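Effector protein hopAB3 (Pseudomonas syringae pv. maculicola, PDB 3TJY) is a type III effector recognised by the tomato Pto resistance protein, eliciting immunity in resistant plants and promoting virulence in susceptible ones. Local coordinates at residues 8-13 with 48-53; 12-17 with 41-46. All blocks are in the same frame, centred on the assembly; numbering follows the deposited sequence. Where two conformers were deposited one is given.

Contact 1 (8-13 with 48-53)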
loop_
_atom_site.group_PDB
_atom_site.type_symbol
_atom_site.label_atom_id
_atom_site.label_comp_id
_atom_site.label_asym_id
_atom_site.label_seq_id
_atom_site.Cartn_x
_atom_site.Cartn_y
_atom_site.Cartn_z
ATOM N N ASN A 8 6.665 1.475 6.423
ATOM C CA ASN A 8 7.190 2.844 6.333
ATOM C C ASN A 8 7.977 3.083 5.055
ATOM O O ASN A 8 7.948 4.187 4.499
ATOM C CB ASN A 8 8.073 3.160 7.542
ATOM C CG ASN A 8 7.282 3.279 8.816
ATOM O OD1 ASN A 8 6.090 3.603 8.799
ATOM N ND2 ASN A 8 7.949 3.040 9.944
ATOM N N ARG A 9 8.715 2.057 4.619
ATOM C CA ARG A 9 9.440 2.102 3.353
ATOM C C ARG A 9 8.455 2.199 2.174
ATOM O O ARG A 9 8.702 2.919 1.204
ATOM C CB ARG A 9 10.335 0.861 3.214
ATOM C CG ARG A 9 10.987 0.678 1.858
ATOM C CD ARG A 9 11.896 1.849 1.514
ATOM N NE ARG A 9 12.860 1.510 0.470
ATOM C CZ ARG A 9 13.553 2.409 -0.220
ATOM N NH1 ARG A 9 14.413 2.020 -1.152
ATOM N NH2 ARG A 9 13.376 3.701 0.017
ATOM N N ILE A 10 7.334 1.485 2.259
ATOM C CA ILE A 10 6.307 1.596 1.221
ATOM C C ILE A 10 5.835 3.048 1.130
ATOM O O ILE A 10 5.768 3.622 0.047
ATOM C CB ILE A 10 5.111 0.639 1.482
ATOM C CG1 ILE A 10 5.572 -0.818 1.402
ATOM C CG2 ILE A 10 4.016 0.846 0.445
ATOM C CD1 ILE A 10 4.491 -1.844 1.902
ATOM N N VAL A 11 5.490 3.636 2.270
ATOM C CA VAL A 11 5.036 5.017 2.272
ATOM C C VAL A 11 6.116 5.940 1.706
ATOM O O VAL A 11 5.824 6.794 0.886
ATOM C CB VAL A 11 4.584 5.448 3.672
ATOM C CG1 VAL A 11 4.299 6.963 3.730
ATOM C CG2 VAL A 11 3.351 4.634 4.080
ATOM N N GLN A 12 7.360 5.760 2.153
ATOM C CA GLN A 12 8.487 6.533 1.634
ATOM C C GLN A 12 8.593 6.440 0.119
ATOM O O GLN A 12 8.802 7.443 -0.565
ATOM C CB GLN A 12 9.800 5.993 2.229
ATOM C CG GLN A 12 11.065 6.562 1.598
ATOM C CD GLN A 12 12.331 5.913 2.168
ATOM O OE1 GLN A 12 12.352 4.710 2.449
ATOM N NE2 GLN A 12 13.383 6.710 2.343
ATOM N N GLN A 13 8.531 5.211 -0.389
ATOM C CA GLN A 13 8.647 4.995 -1.823
ATOM C C GLN A 13 7.463 5.587 -2.592
ATOM O O GLN A 13 7.635 6.077 -3.718
ATOM C CB GLN A 13 8.779 3.514 -2.115
ATOM C CG GLN A 13 10.114 2.920 -1.693
ATOM C CD GLN A 13 10.170 1.447 -2.020
ATOM O OE1 GLN A 13 9.295 0.697 -1.637
ATOM N NE2 GLN A 13 11.184 1.040 -2.774
ATOM N N LEU A 48 4.171 -3.610 -6.147
ATOM C CA LEU A 48 4.681 -4.912 -6.585
ATOM C C LEU A 48 5.964 -5.306 -5.863
ATOM O O LEU A 48 6.292 -6.491 -5.783
ATOM C CB LEU A 48 4.909 -4.952 -8.102
ATOM C CG LEU A 48 3.667 -4.943 -8.998
ATOM C CD1 LEU A 48 4.042 -4.878 -10.477
ATOM C CD2 LEU A 48 2.767 -6.171 -8.713
ATOM N N GLN A 49 6.709 -4.325 -5.370
ATOM C CA GLN A 49 7.945 -4.639 -4.646
ATOM C C GLN A 49 7.631 -5.268 -3.298
ATOM O O GLN A 49 8.495 -5.921 -2.705
ATOM C CB GLN A 49 8.791 -3.386 -4.398
ATOM C CG GLN A 49 9.353 -2.734 -5.626
ATOM C CD GLN A 49 10.181 -1.501 -5.307
ATOM O OE1 GLN A 49 11.086 -1.551 -4.478
ATOM N NE2 GLN A 49 9.869 -0.382 -5.968
ATOM N N HIS A 50 6.409 -5.064 -2.813
ATOM C CA HIS A 50 6.052 -5.471 -1.452
ATOM C C HIS A 50 4.885 -6.442 -1.353
ATOM O O HIS A 50 4.752 -7.169 -0.365
ATOM C CB HIS A 50 5.768 -4.245 -0.599
ATOM C CG HIS A 50 6.920 -3.304 -0.531
ATOM N ND1 HIS A 50 7.951 -3.462 0.368
ATOM C CD2 HIS A 50 7.230 -2.219 -1.277
ATOM C CE1 HIS A 50 8.841 -2.502 0.181
ATOM N NE2 HIS A 50 8.428 -1.733 -0.809
ATOM N N PHE A 51 4.034 -6.440 -2.372
ATOM C CA PHE A 51 2.924 -7.385 -2.450
ATOM C C PHE A 51 2.994 -8.075 -3.804
ATOM O O PHE A 51 2.237 -7.758 -4.707
ATOM C CB PHE A 51 1.575 -6.654 -2.309
ATOM C CG PHE A 51 1.432 -5.885 -1.024
ATOM C CD1 PHE A 51 0.930 -6.502 0.110
ATOM C CD2 PHE A 51 1.789 -4.541 -0.961
ATOM C CE1 PHE A 51 0.779 -5.796 1.312
ATOM C CE2 PHE A 51 1.652 -3.825 0.243
ATOM C CZ PHE A 51 1.149 -4.466 1.377
ATOM N N PRO A 52 3.932 -9.020 -3.959
ATOM C CA PRO A 52 4.240 -9.560 -5.280
ATOM C C PRO A 52 3.050 -10.213 -5.986
ATOM O O PRO A 52 3.018 -10.208 -7.203
ATOM C CB PRO A 52 5.308 -10.618 -4.988
ATOM C CG PRO A 52 5.228 -10.860 -3.483
ATOM C CD PRO A 52 4.800 -9.575 -2.904
ATOM N N ASP A 53 2.111 -10.765 -5.227
ATOM C CA ASP A 53 1.014 -11.526 -5.809
ATOM C C ASP A 53 -0.234 -10.675 -6.012
ATOM O O ASP A 53 -1.297 -11.212 -6.322
ATOM C CB ASP A 53 0.638 -12.703 -4.904
ATOM C CG ASP A 53 1.774 -13.674 -4.703
ATOM O OD1 ASP A 53 2.438 -14.035 -5.692
ATOM O OD2 ASP A 53 1.993 -14.092 -3.547
#
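Gln-13 and His-50 reach toward each other tip to tip and make the central hydrogen bond of this contact. His-50 NE2 donates to Gln-13 OE1 at 2.7 Å, with an N-H...O angle of 163°. The donor lies in the plane of the Gln-13 carbonyl and the acceptor close to the plane of the imidazole, although the amide and the ring are turned 80° apart. The geometry is consistent with NE2 carrying a proton toward Gln-13. The other end of the same amide serves a second partner: Gln-13 NE2 donates to Gln-49 OE1 at 3.1 Å, a looser bond in which the donor stands above the carbonyl plane of Gln-49. Both polar atoms of the buried Gln-13 amide are thus satisfied by consecutive residues, two bonds that are consistent with this orientation of the amide.

The apolar contacts are made chiefly by Ile-10. Its CG1, anti to the carbonyl carbon (chi1 -64°), is laid over one face of the imidazole as a CH-pi contact, with Ile-10 CG1 3.5 Å from the centroid of the His-50 ring. Beyond it Ile-10 CD1 sits 3.7 Å from His-50 CB and also meets Phe-51, whose CE2 is 3.8 Å away. Arg-9 adds only a marginal touch, its CG 4.2 Å from His-50 CE1. Its guanidinium runs on along its own helix toward the C-terminal end, where Arg-9 NH2 donates to Gln-12 OE1 at 2.8 Å.

The other ring nitrogen, ND1, has a weak hydrogen bond with Arg-6. In this helical Pto-binding domain the contact joins helix 3-16 to the C-terminal end of helix 41-50 and the turn after it, while Ile-10 and Phe-51 both pack on Leu-69 of helix 64-77, which brings a third helix against the apolar part.

Contact 2 (12-17 with 41-46)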
loop_
_atom_site.group_PDB
_atom_site.type_symbol
_atom_site.label_atom_id
_atom_site.label_comp_id
_atom_site.label_asym_id
_atom_site.label_seq_id
_atom_site.Cartn_x
_atom_site.Cartn_y
_atom_site.Cartn_z
ATOM N N GLN A 12 7.360 5.760 2.153
ATOM C CA GLN A 12 8.487 6.533 1.634
ATOM C C GLN A 12 8.593 6.440 0.119
ATOM O O GLN A 12 8.802 7.443 -0.565
ATOM C CB GLN A 12 9.800 5.993 2.229
ATOM C CG GLN A 12 11.065 6.562 1.598
ATOM C CD GLN A 12 12.331 5.913 2.168
ATOM O OE1 GLN A 12 12.352 4.710 2.449
ATOM N NE2 GLN A 12 13.383 6.710 2.343
ATOM N N GLN A 13 8.531 5.211 -0.389
ATOM C CA GLN A 13 8.647 4.995 -1.823
ATOM C C GLN A 13 7.463 5.587 -2.592
ATOM O O GLN A 13 7.635 6.077 -3.718
ATOM C CB GLN A 13 8.779 3.514 -2.115
ATOM C CG GLN A 13 10.114 2.920 -1.693
ATOM C CD GLN A 13 10.170 1.447 -2.020
ATOM O OE1 GLN A 13 9.295 0.697 -1.637
ATOM N NE2 GLN A 13 11.184 1.040 -2.774
ATOM N N LEU A 14 6.263 5.513 -2.015
ATOM C CA LEU A 14 5.094 6.152 -2.645
ATOM C C LEU A 14 5.279 7.665 -2.760
ATOM O O LEU A 14 5.024 8.253 -3.814
ATOM C CB LEU A 14 3.814 5.839 -1.857
ATOM C CG LEU A 14 3.310 4.403 -2.018
ATOM C CD1 LEU A 14 2.216 4.082 -1.003
ATOM C CD2 LEU A 14 2.835 4.146 -3.445
ATOM N N VAL A 15 5.733 8.290 -1.681
ATOM C CA VAL A 15 6.003 9.728 -1.727
ATOM C C VAL A 15 7.051 10.047 -2.801
ATOM O O VAL A 15 6.879 10.978 -3.598
ATOM C CB VAL A 15 6.450 10.278 -0.359
ATOM C CG1 VAL A 15 6.734 11.759 -0.479
ATOM C CG2 VAL A 15 5.378 10.040 0.700
ATOM N N GLU A 16 8.126 9.261 -2.830
ATOM C CA GLU A 16 9.188 9.432 -3.832
ATOM C C GLU A 16 8.582 9.377 -5.232
ATOM O O GLU A 16 9.025 10.072 -6.144
ATOM C CB GLU A 16 10.215 8.297 -3.782
ATOM C CG GLU A 16 11.055 8.113 -2.524
ATOM C CD GLU A 16 11.887 6.818 -2.590
ATOM O OE1 GLU A 16 12.358 6.343 -1.536
ATOM O OE2 GLU A 16 12.058 6.262 -3.704
ATOM N N ALA A 17 7.594 8.503 -5.397
ATOM C CA ALA A 17 6.953 8.276 -6.693
ATOM C C ALA A 17 5.887 9.317 -7.015
ATOM O O ALA A 17 5.275 9.261 -8.082
ATOM C CB ALA A 17 6.340 6.884 -6.732
ATOM N N ARG A 41 1.854 3.896 -13.143
ATOM C CA ARG A 41 2.870 2.858 -13.305
ATOM C C ARG A 41 3.851 2.868 -12.138
ATOM O O ARG A 41 4.213 1.813 -11.613
ATOM C CB ARG A 41 3.615 3.003 -14.636
ATOM C CG ARG A 41 4.732 1.965 -14.849
ATOM C CD ARG A 41 4.179 0.546 -15.088
ATOM N NE ARG A 41 3.307 0.477 -16.263
ATOM C CZ ARG A 41 3.671 0.032 -17.466
ATOM N NH1 ARG A 41 4.903 -0.412 -17.687
ATOM N NH2 ARG A 41 2.788 0.026 -18.453
ATOM N N ALA A 42 4.266 4.062 -11.717
ATOM C CA ALA A 42 5.216 4.206 -10.609
ATOM C C ALA A 42 4.671 3.695 -9.282
ATOM O O ALA A 42 5.386 3.025 -8.523
ATOM C CB ALA A 42 5.656 5.687 -10.475
ATOM N N GLU A 43 3.414 4.025 -8.986
ATOM C CA GLU A 43 2.741 3.524 -7.790
ATOM C C GLU A 43 2.544 2.010 -7.822
ATOM O O GLU A 43 2.751 1.344 -6.812
ATOM C CB GLU A 43 1.391 4.212 -7.603
ATOM C CG GLU A 43 1.517 5.709 -7.372
ATOM C CD GLU A 43 0.211 6.453 -7.558
ATOM O OE1 GLU A 43 -0.754 5.858 -8.103
ATOM O OE2 GLU A 43 0.160 7.644 -7.167
ATOM N N GLN A 44 2.124 1.473 -8.966
ATOM C CA GLN A 44 2.027 0.010 -9.094
ATOM C C GLN A 44 3.374 -0.649 -8.804
ATOM O O GLN A 44 3.445 -1.653 -8.089
ATOM C CB GLN A 44 1.599 -0.401 -10.497
ATOM C CG GLN A 44 1.807 -1.911 -10.763
ATOM C CD GLN A 44 1.504 -2.305 -12.200
ATOM O OE1 GLN A 44 2.399 -2.334 -13.064
ATOM N NE2 GLN A 44 0.241 -2.624 -12.471
ATOM N N ASN A 45 4.443 -0.106 -9.366
ATOM C CA ASN A 45 5.751 -0.720 -9.146
ATOM C C ASN A 45 6.164 -0.732 -7.668
ATOM O O ASN A 45 6.789 -1.691 -7.202
ATOM C CB ASN A 45 6.820 -0.094 -10.047
ATOM C CG ASN A 45 6.684 -0.534 -11.496
ATOM O OD1 ASN A 45 5.752 -1.260 -11.853
ATOM N ND2 ASN A 45 7.612 -0.092 -12.339
ATOM N N VAL A 46 5.799 0.306 -6.916
ATOM C CA VAL A 46 6.044 0.267 -5.475
ATOM C C VAL A 46 5.292 -0.875 -4.819
ATOM O O VAL A 46 5.863 -1.640 -4.046
ATOM C CB VAL A 46 5.634 1.577 -4.774
ATOM C CG1 VAL A 46 5.752 1.423 -3.246
ATOM C CG2 VAL A 46 6.499 2.727 -5.273
#
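Val-46 points its side chain at helix 3-16 and enters between Gln-13, Leu-14 and Ala-17; both methyls touch Gln-13, CG1 going on to Leu-14 and CG2 to Ala-17. Val-46 CG1, anti to its own backbone N (chi1 173°), lies 3.8 Å from Gln-13 CB and is also met by CG and CD2 of Leu-14. Val-46 CG2 comes against the backbone, 3.9 Å from Gln-13 O, and more loosely against Ala-17 CB. Of Gln-13 it is chiefly the root of the side chain that packs here, crossing Val-46 at a slant; its amide is directed to His-50 and Gln-49.

Leu-14 leaves its helix across the line to the partner, yet CD2 swings in to 4.0 Å from Val-46 CG1 and borders the backbone of Glu-43. The two helical segments run antiparallel, at 165° between their directions and 9.4 Å between axes, an ordinary helix-bundle pairing within the Pto-binding domain. Just beyond the C-terminal end of helix 3-16 the pairing is made by small residues: Ala-17 and Ala-42 point at each other and their CB atoms meet at 4.0 Å. Here the CA atoms of Ala-17 and Ala-42 are 5.9 Å apart, the shortest of the CA pairs across these segments.

Glu-43 lends its aliphatic root to the interface, CB lying 4.4 Å from Leu-14 CD2. Its carboxylate is turned to the start of its own helix, where OE1 accepts a hydrogen bond from the backbone N of Ser-40. Helix 21-32 closes over this side, Ile-24 touching both Leu-14 and Glu-43, and Ala-19 of the connecting loop lies against the same two side chains.

How the contacts relate
Both contacts join helix 3-16 to helix 41-50 and follow one another along a single antiparallel interface, their centres about 8 Å apart. Contact 1 lies nearer the middle of the chain, about 6 Å from its centre against 9 Å for contact 2; each is partly buried, combining buried residues with exposed ones. Their chemistry differs: contact 1 uses directed hydrogen bonds and an aromatic face, whereas contact 2 is apolar packing of aliphatic groups that ends in alanines, with no directed bond between its segments. Gln-13 belongs to both, with its amide in the first and its CB in the second. A different third helix borders each, helix 64-77 at contact 1 and helix 21-32 at contact 2.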